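Local coordinates for protein exoenzyme S (Pseudomonas aeruginosa, PDB 6GN8) that probably acts as a secreted virulence toxin, with an ADP-ribosyltransferase domain in this C-terminal part and GTPase-activating activity assigned to the whole protein, at residues C[73-78]-C[130-135]; C[104-109]-C[173-178]; C[116-121]-C[196-201]; C[147-152]-C[192-197]. The protein carries 2 engineered substitutions. All blocks are in the same frame, centred on the assembly; numbering follows the deposited sequence.

From the N terminus, the chain leaves the end of helix 54-77 and runs through 104-109 and 116-121 before 130-135 returns to the helix and closes interaction 1. It continues through 147-152 to 173-178, which closes interaction 2. Segments 192-197 and 196-201 then close interactions 4 and 3. Interactions 1, 2 and 3 all cross one another. Interaction 4 follows interaction 1 in series and crosses interaction 2. It begins inside the loop of interaction 3 and ends on the same strand, sharing Arg196 and Val197. Interaction 1 ties the helical part to the three-stranded sheet, interaction 2 joins the two sheets, interaction 3 packs loop 116-121 onto strand 194-200, and interaction 4 pairs that strand with 149-155.

Interaction 1 (C[73-78]-C[130-135]); sequences RALRQG and DGYLST
One water joins Arg76 to Asp130: it donates to the backbone O of Arg76 at 2.7 Å and to Asp130 OD2 at 2.8 Å. The carboxylate is thus linked to the last turn of the helix through solvent. The CB of Asp130 also packs on the backbone, 3.7 Å from Leu75 O.

Arg76 runs out extended from CG to NE along the loop, and its CG passes 3.8 Å from the N of Gly131. Its NE has its main partner in Asp129, a salt bridge. Its NH2 reaches Tyr132 O only at a poor angle. A second water joins them instead: it accepts from Arg76 NH2 at 3.2 Å and donates to Tyr132 O at 2.7 Å. It also takes the N-H of Ser134.

Next to these polar links, Leu75 lays CD1 obliquely beside the Tyr132 ring, 3.8 Å from CD1 of the tyrosine. The ring's OH is bonded to Asp89. The helix ends here in a Schellman motif, with Gly78 at C-prime. The loop it meets enters strand 133-136, where Ser134 and Thr135 open the Ser-Thr-Ser motif known from ADP-ribosyltransferase toxins of this family.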
loop_
_atom_site.group_PDB
_atom_site.type_symbol
_atom_site.label_atom_id
_atom_site.label_comp_id
_atom_site.label_asym_id
_atom_site.label_seq_id
_atom_site.Cartn_x
_atom_site.Cartn_y
_atom_site.Cartn_z
ATOM N N ARG C 73 -32.981 -10.782 -25.388
ATOM C CA ARG C 73 -32.926 -12.188 -25.796
ATOM C C ARG C 73 -32.228 -12.276 -27.157
ATOM O O ARG C 73 -31.395 -13.151 -27.364
ATOM C CB ARG C 73 -34.360 -12.760 -25.859
ATOM C CG ARG C 73 -34.517 -14.210 -26.328
ATOM C CD ARG C 73 -35.961 -14.683 -26.182
ATOM N NE ARG C 73 -36.856 -14.148 -27.215
ATOM C CZ ARG C 73 -37.971 -13.451 -26.980
ATOM N NH1 ARG C 73 -38.722 -13.031 -27.988
ATOM N NH2 ARG C 73 -38.343 -13.177 -25.734
ATOM N N ALA C 74 -32.571 -11.352 -28.079
ATOM C CA ALA C 74 -32.008 -11.326 -29.425
ATOM C C ALA C 74 -30.515 -10.914 -29.411
ATOM O O ALA C 74 -29.719 -11.506 -30.141
ATOM C CB ALA C 74 -32.809 -10.399 -30.317
ATOM N N LEU C 75 -30.152 -9.922 -28.575
ATOM C CA LEU C 75 -28.785 -9.421 -28.416
ATOM C C LEU C 75 -27.897 -10.489 -27.800
ATOM O O LEU C 75 -26.788 -10.720 -28.273
ATOM C CB LEU C 75 -28.766 -8.149 -27.531
ATOM C CG LEU C 75 -29.359 -6.845 -28.115
ATOM C CD1 LEU C 75 -29.606 -5.800 -26.991
ATOM C CD2 LEU C 75 -28.444 -6.241 -29.169
ATOM N N ARG C 76 -28.407 -11.147 -26.747
ATOM C CA ARG C 76 -27.719 -12.188 -25.982
ATOM C C ARG C 76 -27.505 -13.438 -26.827
ATOM O O ARG C 76 -26.431 -14.028 -26.750
ATOM C CB ARG C 76 -28.485 -12.517 -24.675
ATOM C CG ARG C 76 -28.231 -11.490 -23.584
ATOM C CD ARG C 76 -29.200 -11.598 -22.417
ATOM N NE ARG C 76 -29.006 -10.479 -21.492
ATOM C CZ ARG C 76 -29.926 -9.997 -20.662
ATOM N NH1 ARG C 76 -31.130 -10.552 -20.596
ATOM N NH2 ARG C 76 -29.649 -8.952 -19.893
ATOM N N GLN C 77 -28.506 -13.832 -27.634
ATOM C CA GLN C 77 -28.405 -15.006 -28.514
ATOM C C GLN C 77 -27.644 -14.710 -29.838
ATOM O O GLN C 77 -27.286 -15.648 -30.545
ATOM C CB GLN C 77 -29.797 -15.572 -28.825
ATOM C CG GLN C 77 -30.398 -16.381 -27.670
ATOM C CD GLN C 77 -31.864 -16.742 -27.847
ATOM O OE1 GLN C 77 -32.587 -16.962 -26.868
ATOM N NE2 GLN C 77 -32.349 -16.822 -29.082
ATOM N N GLY C 78 -27.411 -13.440 -30.161
ATOM C CA GLY C 78 -26.704 -13.049 -31.378
ATOM C C GLY C 78 -27.542 -13.110 -32.638
ATOM O O GLY C 78 -27.000 -13.179 -33.743
ATOM N N ASP C 130 -24.325 -8.967 -23.168
ATOM C CA ASP C 130 -24.545 -8.532 -24.553
ATOM C C ASP C 130 -25.821 -7.699 -24.672
ATOM O O ASP C 130 -25.917 -6.834 -25.555
ATOM C CB ASP C 130 -24.571 -9.717 -25.523
ATOM C CG ASP C 130 -23.203 -10.252 -25.904
ATOM O OD1 ASP C 130 -22.177 -9.626 -25.511
ATOM O OD2 ASP C 130 -23.150 -11.285 -26.606
ATOM N N GLY C 131 -26.780 -7.956 -23.784
ATOM C CA GLY C 131 -28.010 -7.182 -23.718
ATOM C C GLY C 131 -27.824 -5.950 -22.859
ATOM O O GLY C 131 -26.765 -5.763 -22.254
ATOM N N TYR C 132 -28.847 -5.093 -22.795
ATOM C CA TYR C 132 -28.826 -3.933 -21.894
ATOM C C TYR C 132 -28.973 -4.463 -20.462
ATOM O O TYR C 132 -29.544 -5.548 -20.271
ATOM C CB TYR C 132 -29.942 -2.938 -22.254
ATOM C CG TYR C 132 -29.678 -2.223 -23.558
ATOM C CD1 TYR C 132 -30.104 -2.761 -24.772
ATOM C CD2 TYR C 132 -29.000 -1.007 -23.585
ATOM C CE1 TYR C 132 -29.803 -2.138 -25.983
ATOM C CE2 TYR C 132 -28.705 -0.369 -24.791
ATOM C CZ TYR C 132 -29.125 -0.932 -25.984
ATOM O OH TYR C 132 -28.874 -0.291 -27.162
ATOM N N LEU C 133 -28.412 -3.748 -19.473
ATOM C CA LEU C 133 -28.458 -4.164 -18.069
ATOM C C LEU C 133 -29.397 -3.263 -17.234
ATOM O O LEU C 133 -29.058 -2.133 -16.842
ATOM C CB LEU C 133 -27.052 -4.192 -17.449
ATOM C CG LEU C 133 -26.905 -5.019 -16.165
ATOM C CD1 LEU C 133 -26.740 -6.497 -16.487
ATOM C CD2 LEU C 133 -25.721 -4.562 -15.352
ATOM N N SER C 134 -30.580 -3.799 -16.972
ATOM C CA SER C 134 -31.602 -3.174 -16.153
ATOM C C SER C 134 -31.286 -3.445 -14.682
ATOM O O SER C 134 -31.027 -4.583 -14.253
ATOM C CB SER C 134 -32.989 -3.704 -16.524
ATOM O OG SER C 134 -33.210 -3.629 -17.929
ATOM N N THR C 135 -31.244 -2.375 -13.928
ATOM C CA THR C 135 -31.037 -2.436 -12.494
ATOM C C THR C 135 -32.133 -1.547 -11.909
ATOM O O THR C 135 -32.782 -0.796 -12.651
ATOM C CB THR C 135 -29.598 -2.048 -12.106
ATOM O OG1 THR C 135 -29.412 -0.667 -12.327
ATOM C CG2 THR C 135 -28.519 -2.833 -12.851
HETATM O O HOH W 1 -24.189 -12.817 -29.075
HETATM O O HOH W 2 -31.239 -6.642 -18.449
HETATM O O HOH W 3 -24.318 -13.401 -25.231
#

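Interaction 2 (C[104-109]-C[173-178]); sequences QVVKTF and ILYNKE
Val106, Thr108 and Tyr175 are joined by one water. It donates to Val106 O at 2.9 Å. It also bonds to Thr108 OG1 at 2.7 Å and to Tyr175 OH at 2.6 Å. Thr108 OG1 has a further hydrogen bond to Thr135. With chi1 near 61°, it sits between the backbone N and carbonyl carbon and meets the rim of the Tyr175 ring edge-on.

The strands themselves do not pair. Strands 106-109 and 173-175 cross at 92° and belong to different sheets, packed face to face as in the two-sheet core of ADP-ribosyltransferase toxins.

The remaining contacts are van der Waals. Ile173 CD1 meets Val106 CG2 tip to tip at 3.9 Å. The same methyl lies 3.8 Å from Thr108 CG2, with the two side chains roughly at right angles. Val106 CG1 touches Tyr175 OH at 3.7 Å.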
loop_
_atom_site.group_PDB
_atom_site.type_symbol
_atom_site.label_atom_id
_atom_site.label_comp_id
_atom_site.label_asym_id
_atom_site.label_seq_id
_atom_site.Cartn_x
_atom_site.Cartn_y
_atom_site.Cartn_z
ATOM N N GLN C 104 -22.118 11.556 -9.377
ATOM C CA GLN C 104 -21.879 10.645 -8.253
ATOM C C GLN C 104 -22.139 9.190 -8.667
ATOM O O GLN C 104 -22.839 8.928 -9.648
ATOM C CB GLN C 104 -22.744 11.014 -7.024
ATOM C CG GLN C 104 -22.338 12.302 -6.305
ATOM C CD GLN C 104 -23.516 13.155 -5.855
ATOM O OE1 GLN C 104 -24.679 12.927 -6.218
ATOM N NE2 GLN C 104 -23.235 14.181 -5.061
ATOM N N VAL C 105 -21.530 8.259 -7.920
ATOM C CA VAL C 105 -21.652 6.813 -8.076
ATOM C C VAL C 105 -23.039 6.447 -7.556
ATOM O O VAL C 105 -23.485 6.989 -6.526
ATOM C CB VAL C 105 -20.496 6.075 -7.328
ATOM C CG1 VAL C 105 -20.707 4.574 -7.272
ATOM C CG2 VAL C 105 -19.160 6.384 -7.976
ATOM N N VAL C 106 -23.755 5.592 -8.308
ATOM C CA VAL C 106 -25.069 5.199 -7.868
ATOM C C VAL C 106 -25.071 3.664 -7.594
ATOM O O VAL C 106 -24.451 2.881 -8.320
ATOM C CB VAL C 106 -26.205 5.707 -8.814
ATOM C CG1 VAL C 106 -26.218 4.996 -10.153
ATOM C CG2 VAL C 106 -27.574 5.615 -8.145
ATOM N N LYS C 107 -25.735 3.273 -6.483
ATOM C CA LYS C 107 -25.909 1.897 -6.077
ATOM C C LYS C 107 -27.286 1.414 -6.535
ATOM O O LYS C 107 -28.317 1.989 -6.136
ATOM C CB LYS C 107 -25.738 1.752 -4.568
ATOM C CG LYS C 107 -26.019 0.336 -4.017
ATOM C CD LYS C 107 -25.797 0.258 -2.486
ATOM C CE LYS C 107 -26.716 1.178 -1.716
ATOM N NZ LYS C 107 -26.459 1.145 -0.255
ATOM N N THR C 108 -27.301 0.338 -7.347
ATOM C CA THR C 108 -28.554 -0.253 -7.852
ATOM C C THR C 108 -28.519 -1.760 -7.669
ATOM O O THR C 108 -27.468 -2.332 -7.375
ATOM C CB THR C 108 -28.835 0.141 -9.306
ATOM O OG1 THR C 108 -27.775 -0.327 -10.143
ATOM C CG2 THR C 108 -29.075 1.650 -9.494
ATOM N N PHE C 109 -29.675 -2.396 -7.806
ATOM C CA PHE C 109 -29.842 -3.813 -7.515
ATOM C C PHE C 109 -30.452 -4.533 -8.671
ATOM O O PHE C 109 -31.156 -3.938 -9.495
ATOM C CB PHE C 109 -30.699 -3.982 -6.243
ATOM C CG PHE C 109 -30.314 -2.977 -5.166
ATOM C CD1 PHE C 109 -29.157 -3.152 -4.411
ATOM C CD2 PHE C 109 -31.032 -1.789 -5.008
ATOM C CE1 PHE C 109 -28.763 -2.191 -3.486
ATOM C CE2 PHE C 109 -30.630 -0.833 -4.078
ATOM C CZ PHE C 109 -29.515 -1.051 -3.312
ATOM N N ILE C 173 -32.558 1.995 -13.401
ATOM C CA ILE C 173 -31.360 2.616 -13.927
ATOM C C ILE C 173 -30.793 1.602 -14.908
ATOM O O ILE C 173 -30.532 0.458 -14.532
ATOM C CB ILE C 173 -30.361 3.130 -12.865
ATOM C CG1 ILE C 173 -30.991 4.346 -12.131
ATOM C CG2 ILE C 173 -29.016 3.522 -13.537
ATOM C CD1 ILE C 173 -30.195 4.987 -11.020
ATOM N N LEU C 174 -30.760 1.988 -16.194
ATOM C CA LEU C 174 -30.275 1.127 -17.268
ATOM C C LEU C 174 -28.821 1.397 -17.623
ATOM O O LEU C 174 -28.424 2.544 -17.809
ATOM C CB LEU C 174 -31.134 1.273 -18.536
ATOM C CG LEU C 174 -32.644 1.271 -18.378
ATOM C CD1 LEU C 174 -33.305 1.448 -19.725
ATOM C CD2 LEU C 174 -33.160 0.004 -17.657
ATOM N N TYR C 175 -28.039 0.325 -17.749
ATOM C CA TYR C 175 -26.645 0.385 -18.225
ATOM C C TYR C 175 -26.657 -0.110 -19.668
ATOM O O TYR C 175 -27.476 -0.968 -20.022
ATOM C CB TYR C 175 -25.666 -0.410 -17.321
ATOM C CG TYR C 175 -25.401 0.327 -16.023
ATOM C CD1 TYR C 175 -24.402 1.294 -15.941
ATOM C CD2 TYR C 175 -26.205 0.114 -14.900
ATOM C CE1 TYR C 175 -24.198 2.028 -14.770
ATOM C CE2 TYR C 175 -25.998 0.831 -13.721
ATOM C CZ TYR C 175 -24.997 1.790 -13.664
ATOM O OH TYR C 175 -24.823 2.555 -12.548
ATOM N N ASN C 176 -25.793 0.488 -20.498
ATOM C CA ASN C 176 -25.639 0.245 -21.929
ATOM C C ASN C 176 -25.335 -1.229 -22.245
ATOM O O ASN C 176 -24.743 -1.929 -21.425
ATOM C CB ASN C 176 -24.500 1.141 -22.459
ATOM C CG ASN C 176 -24.636 1.617 -23.881
ATOM O OD1 ASN C 176 -23.924 2.511 -24.308
ATOM N ND2 ASN C 176 -25.551 1.068 -24.640
ATOM N N LYS C 177 -25.739 -1.703 -23.429
ATOM C CA LYS C 177 -25.443 -3.083 -23.800
ATOM C C LYS C 177 -23.914 -3.206 -23.940
ATOM O O LYS C 177 -23.276 -2.246 -24.365
ATOM C CB LYS C 177 -26.204 -3.502 -25.080
ATOM C CG LYS C 177 -25.804 -2.755 -26.325
ATOM C CD LYS C 177 -26.385 -3.378 -27.579
ATOM C CE LYS C 177 -25.893 -2.692 -28.845
ATOM N NZ LYS C 177 -26.477 -1.330 -29.027
ATOM N N GLU C 178 -23.331 -4.336 -23.503
ATOM C CA GLU C 178 -21.881 -4.614 -23.547
ATOM C C GLU C 178 -21.069 -3.705 -22.586
ATOM O O GLU C 178 -19.875 -3.469 -22.816
ATOM C CB GLU C 178 -21.324 -4.541 -24.988
ATOM C CG GLU C 178 -21.874 -5.634 -25.895
ATOM C CD GLU C 178 -21.428 -5.561 -27.341
ATOM O OE1 GLU C 178 -22.312 -5.528 -28.226
ATOM O OE2 GLU C 178 -20.201 -5.533 -27.594
HETATM O O HOH W 4 -25.626 1.279 -10.379
#

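Interaction 3 (C[116-121]-C[196-201]); sequences DAFNAV and RVLEEA
Asp116 has chi1 near 46°, with CG held between its own N and carbonyl carbon, and Arg196 is bent at chi3 near -103°; together these bring carboxylate and guanidinium into contact. The acid opens a type I beta turn that ends at Asn119, and its OD1 also takes the N-H of Phe118, an Asx turn. This turn lies in the loop between strands 106-112 and 126-128 and packs against strand 194-200 of the five-stranded sheet.

The charged groups form a salt bridge. Arg196 NH1 donates to Asp116 OD1 at 2.9 Å and to OD2 at 3.3 Å. Both bonds are weak, and the two planes are 44° apart, so the pair does not lie flat. Asp116 OD2 has a further weak bond to Thr149. Asn119 OD1 comes up at the edge of the guanidinium, 2.8 Å from Arg196 NH2.

The CB of Phe118 covers one guanidinium face, 3.7 Å from Arg196 NH1. The ring turns to Leu198, which rests CD1 on one face in a CH-pi contact, 4.0 Å from the ring centroid. Met181 of strand 180-188 also touches the Phe118 side chain. The amide of Asn119 is itself held in the turn: Asp116 N donates to Asn119 OD1 at 3.2 Å from above the carbonyl plane.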
loop_
_atom_site.group_PDB
_atom_site.type_symbol
_atom_site.label_atom_id
_atom_site.label_comp_id
_atom_site.label_asym_id
_atom_site.label_seq_id
_atom_site.Cartn_x
_atom_site.Cartn_y
_atom_site.Cartn_z
ATOM N N ASP C 116 -26.509 -15.190 -15.070
ATOM C CA ASP C 116 -26.407 -14.096 -16.023
ATOM C C ASP C 116 -25.058 -14.189 -16.732
ATOM O O ASP C 116 -24.369 -15.202 -16.603
ATOM C CB ASP C 116 -26.635 -12.721 -15.347
ATOM C CG ASP C 116 -25.912 -12.458 -14.040
ATOM O OD1 ASP C 116 -24.800 -13.004 -13.847
ATOM O OD2 ASP C 116 -26.452 -11.690 -13.215
ATOM N N ALA C 117 -24.686 -13.145 -17.479
ATOM C CA ALA C 117 -23.437 -13.077 -18.223
ATOM C C ALA C 117 -22.191 -13.017 -17.316
ATOM O O ALA C 117 -21.087 -13.254 -17.801
ATOM C CB ALA C 117 -23.463 -11.867 -19.133
ATOM N N PHE C 118 -22.357 -12.725 -16.016
ATOM C CA PHE C 118 -21.225 -12.583 -15.102
ATOM C C PHE C 118 -20.896 -13.873 -14.380
ATOM O O PHE C 118 -19.913 -13.913 -13.647
ATOM C CB PHE C 118 -21.473 -11.440 -14.114
ATOM C CG PHE C 118 -21.711 -10.152 -14.859
ATOM C CD1 PHE C 118 -20.649 -9.432 -15.392
ATOM C CD2 PHE C 118 -23.002 -9.696 -15.096
ATOM C CE1 PHE C 118 -20.874 -8.281 -16.138
ATOM C CE2 PHE C 118 -23.222 -8.547 -15.853
ATOM C CZ PHE C 118 -22.155 -7.845 -16.358
ATOM N N ASN C 119 -21.660 -14.942 -14.650
ATOM C CA ASN C 119 -21.421 -16.274 -14.094
ATOM C C ASN C 119 -20.038 -16.778 -14.487
ATOM O O ASN C 119 -19.332 -17.365 -13.669
ATOM C CB ASN C 119 -22.486 -17.249 -14.589
ATOM C CG ASN C 119 -23.633 -17.429 -13.633
ATOM O OD1 ASN C 119 -24.244 -16.471 -13.147
ATOM N ND2 ASN C 119 -23.959 -18.673 -13.351
ATOM N N ALA C 120 -19.649 -16.506 -15.738
ATOM C CA ALA C 120 -18.377 -16.916 -16.321
ATOM C C ALA C 120 -17.201 -16.097 -15.787
ATOM O O ALA C 120 -16.113 -16.657 -15.613
ATOM C CB ALA C 120 -18.450 -16.788 -17.833
ATOM N N VAL C 121 -17.420 -14.781 -15.535
ATOM C CA VAL C 121 -16.397 -13.822 -15.088
ATOM C C VAL C 121 -15.900 -14.167 -13.680
ATOM O O VAL C 121 -16.695 -14.265 -12.742
ATOM C CB VAL C 121 -16.884 -12.347 -15.165
ATOM C CG1 VAL C 121 -15.719 -11.380 -14.978
ATOM C CG2 VAL C 121 -17.603 -12.070 -16.485
ATOM N N ARG C 196 -23.641 -11.134 -5.613
ATOM C CA ARG C 196 -22.570 -10.495 -6.359
ATOM C C ARG C 196 -22.515 -8.999 -6.184
ATOM O O ARG C 196 -23.527 -8.346 -5.958
ATOM C CB ARG C 196 -22.718 -10.808 -7.880
ATOM C CG ARG C 196 -21.556 -11.618 -8.403
ATOM C CD ARG C 196 -21.437 -11.700 -9.907
ATOM N NE ARG C 196 -21.897 -12.994 -10.416
ATOM C CZ ARG C 196 -23.039 -13.156 -11.070
ATOM N NH1 ARG C 196 -23.840 -12.114 -11.299
ATOM N NH2 ARG C 196 -23.390 -14.354 -11.510
ATOM N N VAL C 197 -21.314 -8.453 -6.357
ATOM C CA VAL C 197 -21.079 -7.019 -6.342
ATOM C C VAL C 197 -20.372 -6.688 -7.654
ATOM O O VAL C 197 -19.319 -7.263 -7.953
ATOM C CB VAL C 197 -20.339 -6.503 -5.080
ATOM C CG1 VAL C 197 -20.120 -4.992 -5.142
ATOM C CG2 VAL C 197 -21.101 -6.884 -3.816
ATOM N N LEU C 198 -21.008 -5.846 -8.483
ATOM C CA LEU C 198 -20.431 -5.458 -9.772
ATOM C C LEU C 198 -20.110 -3.998 -9.773
ATOM O O LEU C 198 -20.830 -3.188 -9.182
ATOM C CB LEU C 198 -21.380 -5.745 -10.950
ATOM C CG LEU C 198 -21.871 -7.158 -11.195
ATOM C CD1 LEU C 198 -23.022 -7.144 -12.212
ATOM C CD2 LEU C 198 -20.756 -8.034 -11.736
ATOM N N GLU C 199 -19.076 -3.639 -10.499
ATOM C CA GLU C 199 -18.722 -2.242 -10.626
ATOM C C GLU C 199 -18.408 -1.930 -12.095
ATOM O O GLU C 199 -17.778 -2.745 -12.764
ATOM C CB GLU C 199 -17.541 -1.925 -9.697
ATOM C CG GLU C 199 -16.881 -0.589 -9.943
ATOM C CD GLU C 199 -15.511 -0.470 -9.308
ATOM O OE1 GLU C 199 -14.626 -1.301 -9.611
ATOM O OE2 GLU C 199 -15.324 0.466 -8.503
ATOM N N GLU C 200 -18.868 -0.767 -12.598
ATOM C CA GLU C 200 -18.567 -0.300 -13.951
ATOM C C GLU C 200 -17.052 -0.175 -14.056
ATOM O O GLU C 200 -16.466 0.605 -13.301
ATOM C CB GLU C 200 -19.264 1.049 -14.199
ATOM C CG GLU C 200 -19.385 1.444 -15.650
ATOM C CD GLU C 200 -19.872 2.865 -15.833
ATOM O OE1 GLU C 200 -19.393 3.537 -16.775
ATOM O OE2 GLU C 200 -20.710 3.318 -15.021
ATOM N N ALA C 201 -16.410 -1.002 -14.919
ATOM C CA ALA C 201 -14.943 -1.031 -15.088
ATOM C C ALA C 201 -14.346 0.380 -15.288
ATOM O O ALA C 201 -13.349 0.727 -14.639
ATOM C CB ALA C 201 -14.561 -1.932 -16.246
#

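Interaction 4 (C[147-152]-C[192-197])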
loop_
_atom_site.group_PDB
_atom_site.type_symbol
_atom_site.label_atom_id
_atom_site.label_comp_id
_atom_site.label_asym_id
_atom_site.label_seq_id
_atom_site.Cartn_x
_atom_site.Cartn_y
_atom_site.Cartn_z
ATOM N N GLN C 147 -35.558 -15.776 -6.836
ATOM C CA GLN C 147 -34.351 -15.256 -7.479
ATOM C C GLN C 147 -33.094 -16.109 -7.174
ATOM O O GLN C 147 -32.888 -16.514 -6.031
ATOM C CB GLN C 147 -34.147 -13.805 -7.029
ATOM C CG GLN C 147 -34.193 -12.793 -8.176
ATOM C CD GLN C 147 -35.556 -12.331 -8.651
ATOM O OE1 GLN C 147 -35.920 -12.512 -9.820
ATOM N NE2 GLN C 147 -36.320 -11.671 -7.784
ATOM N N GLY C 148 -32.299 -16.375 -8.215
ATOM C CA GLY C 148 -31.083 -17.186 -8.160
ATOM C C GLY C 148 -29.773 -16.424 -8.079
ATOM O O GLY C 148 -28.811 -16.909 -7.474
ATOM N N THR C 149 -29.681 -15.268 -8.756
ATOM C CA THR C 149 -28.486 -14.431 -8.675
ATOM C C THR C 149 -28.938 -12.999 -8.328
ATOM O O THR C 149 -29.744 -12.410 -9.060
ATOM C CB THR C 149 -27.544 -14.497 -9.908
ATOM O OG1 THR C 149 -28.043 -13.700 -10.960
ATOM C CG2 THR C 149 -27.236 -15.905 -10.389
ATOM N N ILE C 150 -28.475 -12.490 -7.164
ATOM C CA ILE C 150 -28.754 -11.139 -6.638
ATOM C C ILE C 150 -27.456 -10.309 -6.745
ATOM O O ILE C 150 -26.431 -10.752 -6.222
ATOM C CB ILE C 150 -29.300 -11.155 -5.174
ATOM C CG1 ILE C 150 -30.555 -12.030 -4.992
ATOM C CG2 ILE C 150 -29.561 -9.731 -4.658
ATOM C CD1 ILE C 150 -31.749 -11.597 -5.846
ATOM N N SER C 151 -27.501 -9.127 -7.433
ATOM C CA SER C 151 -26.347 -8.245 -7.657
ATOM C C SER C 151 -26.546 -6.847 -7.091
ATOM O O SER C 151 -27.644 -6.305 -7.119
ATOM C CB SER C 151 -26.040 -8.115 -9.145
ATOM O OG SER C 151 -25.896 -9.363 -9.799
ATOM N N THR C 152 -25.456 -6.259 -6.608
ATOM C CA THR C 152 -25.376 -4.875 -6.164
ATOM C C THR C 152 -24.396 -4.259 -7.154
ATOM O O THR C 152 -23.282 -4.770 -7.339
ATOM C CB THR C 152 -25.008 -4.762 -4.675
ATOM O OG1 THR C 152 -25.941 -5.516 -3.918
ATOM C CG2 THR C 152 -24.992 -3.343 -4.179
ATOM N N GLY C 192 -28.131 -21.166 -1.295
ATOM C CA GLY C 192 -27.688 -21.423 -2.667
ATOM C C GLY C 192 -27.802 -20.241 -3.611
ATOM O O GLY C 192 -27.610 -20.403 -4.812
ATOM N N VAL C 193 -28.108 -19.043 -3.075
ATOM C CA VAL C 193 -28.275 -17.821 -3.845
ATOM C C VAL C 193 -26.906 -17.184 -4.070
ATOM O O VAL C 193 -26.159 -16.963 -3.112
ATOM C CB VAL C 193 -29.287 -16.809 -3.206
ATOM C CG1 VAL C 193 -29.487 -15.550 -4.091
ATOM C CG2 VAL C 193 -30.624 -17.480 -2.885
ATOM N N THR C 194 -26.594 -16.887 -5.351
ATOM C CA THR C 194 -25.371 -16.203 -5.755
ATOM C C THR C 194 -25.577 -14.706 -5.447
ATOM O O THR C 194 -26.566 -14.113 -5.877
ATOM C CB THR C 194 -25.021 -16.499 -7.236
ATOM O OG1 THR C 194 -24.754 -17.897 -7.348
ATOM C CG2 THR C 194 -23.781 -15.718 -7.713
ATOM N N ARG C 195 -24.679 -14.152 -4.654
ATOM C CA ARG C 195 -24.682 -12.778 -4.174
ATOM C C ARG C 195 -23.440 -12.116 -4.704
ATOM O O ARG C 195 -22.323 -12.517 -4.352
ATOM C CB ARG C 195 -24.747 -12.756 -2.641
ATOM C CG ARG C 195 -25.895 -13.600 -2.089
ATOM C CD ARG C 195 -26.980 -12.701 -1.621
ATOM N NE ARG C 195 -28.192 -13.402 -1.230
ATOM C CZ ARG C 195 -29.321 -12.765 -0.958
ATOM N NH1 ARG C 195 -30.407 -13.444 -0.622
ATOM N NH2 ARG C 195 -29.377 -11.445 -1.029
ATOM N N ARG C 196 -23.641 -11.134 -5.613
ATOM C CA ARG C 196 -22.570 -10.495 -6.359
ATOM C C ARG C 196 -22.515 -8.999 -6.184
ATOM O O ARG C 196 -23.527 -8.346 -5.958
ATOM C CB ARG C 196 -22.718 -10.808 -7.880
ATOM C CG ARG C 196 -21.556 -11.618 -8.403
ATOM C CD ARG C 196 -21.437 -11.700 -9.907
ATOM N NE ARG C 196 -21.897 -12.994 -10.416
ATOM C CZ ARG C 196 -23.039 -13.156 -11.070
ATOM N NH1 ARG C 196 -23.840 -12.114 -11.299
ATOM N NH2 ARG C 196 -23.390 -14.354 -11.510
ATOM N N VAL C 197 -21.314 -8.453 -6.357
ATOM C CA VAL C 197 -21.079 -7.019 -6.342
ATOM C C VAL C 197 -20.372 -6.688 -7.654
ATOM O O VAL C 197 -19.319 -7.263 -7.953
ATOM C CB VAL C 197 -20.339 -6.503 -5.080
ATOM C CG1 VAL C 197 -20.120 -4.992 -5.142
ATOM C CG2 VAL C 197 -21.101 -6.884 -3.816
#
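Strands 149-152 and 194-197 run parallel, 4.6 Å apart at closest approach with their axes 19° apart, and pair Thr149 with Thr194 through to Thr152 with Val197. Four backbone bonds alternate in direction. Thr194 N donates to Gly148 O at 3.1 Å and Ile150 N to Thr194 O at 2.8 Å. Arg196 N then donates to Ile150 O, and Thr152 N to Arg196 O.

Thr149, Ser151, Thr194 and Arg196 share one face. Thr149 and Thr194 run beside each other in the same direction, with CG2 of Thr149 3.9 Å from CB of Thr194. The OG1 of Thr149 is turned to Thr112 on the next strand. Ser151 OG lies 3.7 Å from Arg196 NH1, whose salt bridge is with Asp116.

On the other face, Ile150 and Arg195 lie alongside each other. A bend at chi2, near -105°, swings the arginine so that Ile150 sits over one face of its guanidinium, with NH2 4.0 Å from Ile150 CG2. Arg195 NE makes a salt bridge with Asp189. Val193 CG1 packs on Ile150 CG1 at 3.8 Å. An apolar side chain of another protein chain also packs on Arg195.

At the entry to strand 149-155, Gly148 and Thr149 both face Thr112 in a classic beta bulge. The two strands form the parallel pair within the mixed five-stranded sheet of the ADP-ribosyltransferase fold.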